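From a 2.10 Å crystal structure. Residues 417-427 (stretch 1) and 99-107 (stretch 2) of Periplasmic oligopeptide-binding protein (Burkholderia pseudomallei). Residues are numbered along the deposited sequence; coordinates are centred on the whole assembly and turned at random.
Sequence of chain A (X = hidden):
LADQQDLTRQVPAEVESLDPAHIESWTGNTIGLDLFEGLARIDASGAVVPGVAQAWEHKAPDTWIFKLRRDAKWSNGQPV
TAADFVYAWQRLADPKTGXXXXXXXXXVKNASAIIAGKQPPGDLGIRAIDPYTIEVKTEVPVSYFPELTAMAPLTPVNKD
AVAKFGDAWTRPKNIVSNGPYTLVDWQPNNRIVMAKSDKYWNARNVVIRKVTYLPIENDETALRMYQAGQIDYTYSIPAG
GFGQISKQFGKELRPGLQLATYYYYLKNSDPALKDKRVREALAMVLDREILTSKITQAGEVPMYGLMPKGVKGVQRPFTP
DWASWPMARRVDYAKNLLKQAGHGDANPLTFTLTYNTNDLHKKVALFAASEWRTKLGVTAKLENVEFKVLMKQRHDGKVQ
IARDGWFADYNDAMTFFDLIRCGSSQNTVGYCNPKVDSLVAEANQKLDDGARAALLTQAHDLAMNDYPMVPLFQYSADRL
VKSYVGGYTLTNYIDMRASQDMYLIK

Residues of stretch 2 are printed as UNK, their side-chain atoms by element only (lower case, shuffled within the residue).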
# COMPACT_ATOMS: atom_id res chain seq x y z
N PHE A 417 10.87 -3.60 -2.31
CA PHE A 417 12.07 -2.86 -2.69
C PHE A 417 11.77 -1.39 -3.05
O PHE A 417 12.66 -0.55 -3.00
CB PHE A 417 12.84 -3.56 -3.82
CG PHE A 417 13.74 -4.70 -3.34
CD1 PHE A 417 14.90 -4.43 -2.63
CD2 PHE A 417 13.43 -6.03 -3.64
CE1 PHE A 417 15.73 -5.47 -2.18
CE2 PHE A 417 14.25 -7.07 -3.21
CZ PHE A 417 15.40 -6.79 -2.47
N ASP A 418 10.52 -1.08 -3.39
CA ASP A 418 10.12 0.31 -3.63
C ASP A 418 10.34 1.19 -2.40
O ASP A 418 10.36 2.42 -2.49
CB ASP A 418 8.66 0.41 -4.09
CG ASP A 418 8.48 0.07 -5.56
OD1 ASP A 418 9.45 0.22 -6.33
OD2 ASP A 418 7.37 -0.35 -5.95
N LEU A 419 10.49 0.57 -1.23
CA LEU A 419 10.71 1.32 0.01
C LEU A 419 12.16 1.70 0.26
O LEU A 419 12.45 2.58 1.08
CB LEU A 419 10.23 0.50 1.21
CG LEU A 419 8.75 0.12 1.23
CD1 LEU A 419 8.46 -0.77 2.43
CD2 LEU A 419 7.87 1.37 1.22
N ILE A 420 13.09 1.03 -0.42
CA ILE A 420 14.51 1.19 -0.10
C ILE A 420 15.43 1.44 -1.29
O ILE A 420 16.61 1.73 -1.10
CB ILE A 420 15.04 -0.03 0.69
CG1 ILE A 420 14.63 -1.33 -0.01
CG2 ILE A 420 14.51 -0.01 2.12
CD1 ILE A 420 15.36 -2.57 0.51
N ARG A 421 14.91 1.34 -2.51
CA ARG A 421 15.70 1.64 -3.72
C ARG A 421 16.05 3.12 -3.77
O ARG A 421 15.20 3.97 -3.51
CB ARG A 421 14.93 1.28 -5.00
CG ARG A 421 14.92 -0.20 -5.34
CD ARG A 421 14.33 -0.44 -6.74
NE ARG A 421 13.00 0.15 -6.89
CZ ARG A 421 12.77 1.34 -7.44
NH1 ARG A 421 13.78 2.07 -7.91
NH2 ARG A 421 11.53 1.80 -7.54
N CYS A 422 17.30 3.43 -4.11
CA CYS A 422 17.75 4.82 -4.25
C CYS A 422 16.80 5.60 -5.14
O CYS A 422 16.51 5.19 -6.26
CB CYS A 422 19.15 4.87 -4.88
SG CYS A 422 20.49 4.14 -3.93
N GLY A 423 16.32 6.73 -4.65
CA GLY A 423 15.53 7.61 -5.50
C GLY A 423 14.08 7.21 -5.75
O GLY A 423 13.35 7.94 -6.43
N SER A 424 13.64 6.08 -5.22
CA SER A 424 12.23 5.68 -5.38
C SER A 424 11.29 6.72 -4.77
O SER A 424 11.58 7.29 -3.72
CB SER A 424 11.98 4.32 -4.72
OG SER A 424 10.60 4.15 -4.49
N SER A 425 10.15 6.95 -5.43
CA SER A 425 9.19 7.93 -4.94
C SER A 425 8.57 7.53 -3.60
O SER A 425 8.00 8.36 -2.90
CB SER A 425 8.10 8.19 -5.99
OG SER A 425 7.11 7.16 -6.01
N GLN A 426 8.65 6.26 -3.25
CA GLN A 426 8.08 5.80 -1.98
C GLN A 426 9.18 5.38 -0.98
O GLN A 426 8.89 4.78 0.06
CB GLN A 426 7.05 4.69 -2.20
CG GLN A 426 5.72 5.18 -2.78
CD GLN A 426 4.92 6.01 -1.79
OE1 GLN A 426 4.85 5.67 -0.61
NE2 GLN A 426 4.32 7.09 -2.26
N ASN A 427 10.42 5.69 -1.31
CA ASN A 427 11.53 5.59 -0.36
C ASN A 427 11.55 6.87 0.47
O ASN A 427 12.23 7.85 0.13
CB ASN A 427 12.85 5.38 -1.11
CG ASN A 427 14.05 5.20 -0.17
OD1 ASN A 427 14.03 5.64 0.98
ND2 ASN A 427 15.09 4.56 -0.67
N UNK A 99 3.40 13.46 -9.12
CA UNK A 99 2.94 12.21 -8.50
C UNK A 99 3.94 11.68 -7.48
O UNK A 99 5.15 11.67 -7.73
o UNK A 99 2.24 9.92 -8.90
c UNK A 99 2.69 11.12 -9.53
N UNK A 100 3.44 11.22 -6.34
CA UNK A 100 4.27 10.51 -5.37
C UNK A 100 4.29 9.00 -5.64
O UNK A 100 4.88 8.24 -4.88
c UNK A 100 3.79 10.77 -3.94
c UNK A 100 5.57 12.46 -3.46
c UNK A 100 5.93 13.71 -2.67
n UNK A 100 7.41 13.93 -2.63
c UNK A 100 4.07 12.19 -3.45
N UNK A 101 3.64 8.57 -6.72
CA UNK A 101 3.57 7.14 -7.01
C UNK A 101 4.09 6.76 -8.38
O UNK A 101 3.49 5.94 -9.07
c UNK A 101 2.14 6.61 -6.83
c UNK A 101 1.99 2.87 -6.02
c UNK A 101 1.97 2.90 -4.63
c UNK A 101 2.02 4.11 -3.97
o UNK A 101 1.93 1.74 -3.90
c UNK A 101 2.07 5.28 -4.68
c UNK A 101 2.05 4.07 -6.73
c UNK A 101 2.08 5.29 -6.07
N UNK A 102 5.22 7.34 -8.77
CA UNK A 102 5.83 7.00 -10.06
C UNK A 102 6.40 5.57 -10.09
O UNK A 102 6.76 5.06 -11.15
c UNK A 102 6.93 8.00 -10.44
o UNK A 102 7.89 8.08 -9.38
c UNK A 102 6.34 9.39 -10.70
N UNK A 103 6.48 4.93 -8.93
CA UNK A 103 7.09 3.60 -8.84
C UNK A 103 6.44 2.58 -9.78
O UNK A 103 7.13 1.74 -10.36
c UNK A 103 8.05 3.88 -6.52
c UNK A 103 5.57 2.37 -5.45
c UNK A 103 7.10 3.05 -7.40
c UNK A 103 5.68 3.03 -6.82
N UNK A 104 5.12 2.64 -9.94
CA UNK A 104 4.42 1.66 -10.77
C UNK A 104 4.72 1.79 -12.26
O UNK A 104 4.76 0.79 -12.98
c UNK A 104 2.90 1.70 -10.53
c UNK A 104 2.43 1.05 -9.23
c UNK A 104 0.90 1.02 -9.15
c UNK A 104 3.00 -0.34 -9.09
N UNK A 105 4.93 3.01 -12.73
CA UNK A 105 5.21 3.22 -14.14
C UNK A 105 6.71 3.09 -14.41
O UNK A 105 7.17 3.06 -15.55
c UNK A 105 5.65 5.70 -14.18
c UNK A 105 4.70 4.59 -14.63
c UNK A 105 4.53 4.59 -16.14
N UNK A 106 7.48 2.96 -13.33
CA UNK A 106 8.93 2.92 -13.44
C UNK A 106 9.44 1.72 -14.24
O UNK A 106 10.54 1.78 -14.81
c UNK A 106 10.81 3.78 -11.92
c UNK A 106 9.56 2.94 -12.04
o UNK A 106 12.32 3.31 -10.13
o UNK A 106 10.59 4.59 -9.69
c UNK A 106 11.28 3.91 -10.48
N UNK A 107 8.66 0.65 -14.30
CA UNK A 107 9.08 -0.54 -15.06
C UNK A 107 8.98 -0.29 -16.56
O UNK A 107 9.59 -1.00 -17.36
c UNK A 107 8.02 -3.90 -11.57
c UNK A 107 8.74 -3.14 -10.66
c UNK A 107 8.24 -1.77 -14.69
c UNK A 107 9.14 -1.50 -12.36
c UNK A 107 7.86 -3.45 -12.87
c UNK A 107 8.42 -2.24 -13.28
c UNK A 107 9.30 -1.94 -11.05
O HOH W 1 9.78 6.41 -8.31

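Position 99 carries one carbon followed by one oxygen and does not touch stretch 1, which makes it Ser-99. Its OG accepts a hydrogen bond from the backbone N of position 101 at 2.9 Å, a short-range link that a small hydroxyl side chain makes easily.

At position 100 four carbons run in a row to a terminal nitrogen. The chain's end leads away from stretch 1, and the backbone O meets Ser-425 and Gln-426. This is Lys-100. Lys-100 O accepts hydrogen bonds from Ser-425 OG at 2.7 Å and from Gln-426 NE2 at 2.9 Å. A long, flexible side chain with a charged tip suits a place where its end can leave the contact.

Position 101 has one carbon and then a six-carbon ring bearing an oxygen. CA-to-CB points away, yet a ring carbon comes near Gln-426, so it is Tyr-101. Tyr-101 CD1 lies 3.8 Å from Gln-426 NE2; the ring places carbon there while its hydroxyl is hydrogen-bonded elsewhere in the structure.

Position 102 branches at its first carbon into one oxygen and one carbon, and the oxygen approaches Ser-425: Thr-102. Thr-102 OG1 lies 3.4 Å from Ser-425 CB. The same OG1 is hydrogen-bonded to the O of water 1 at 2.7 Å, so a buried hydroxyl finds a polar partner.

Position 103 has four carbons, forked at the first, with one arm two carbons long. It points toward stretch 1 and touches Asp-418, Arg-421, Ser-424, Ser-425 and Gln-426. This is Ile-103. CG2 lies 3.3 Å from Ser-424 OG and 3.4 Å from Ser-425 OG; CD1 lies 3.3 Å from Asp-418 OD2 and 3.9 Å from Gln-426 CG. The branched hydrocarbon packs against polar groups, and among them Ser-424 OG donates to Asp-418 O and Ser-425 OG to Lys-100 O.

Position 104, four carbons forked at the second, is Leu-104; position 105, one carbon carrying two, is Val-105. Both are buried hydrocarbon side chains without a contact to stretch 1.

Position 106 has three carbons, the third carrying two oxygens, one of which meets Arg-421: Glu-106. Its OE2 accepts two weak hydrogen bonds within a salt bridge, from Arg-421 NH1 at 2.9 Å and Arg-421 NH2 at 3.1 Å. A carboxylate matches the positive guanidinium, and OE1 accepts from the O of water 1 at 2.4 Å.

Position 107, one carbon and a six-carbon ring that comes nearer without making contact, is Phe-107, a non-polar group needing no polar partner from stretch 1.

The contact thus joins a shared backbone acceptor, a packed Ile-103 and a charged pair. Arg-421 joins the stretches through Glu-106, while its NH2 also forms a salt bridge with Asp-418 OD1, 2.9 Å away, within stretch 1. Water 1 completes the seam by accepting from Ser-425 N, 3.0 Å from its O.

Stretch 2 (99-107) SKYTILVEF
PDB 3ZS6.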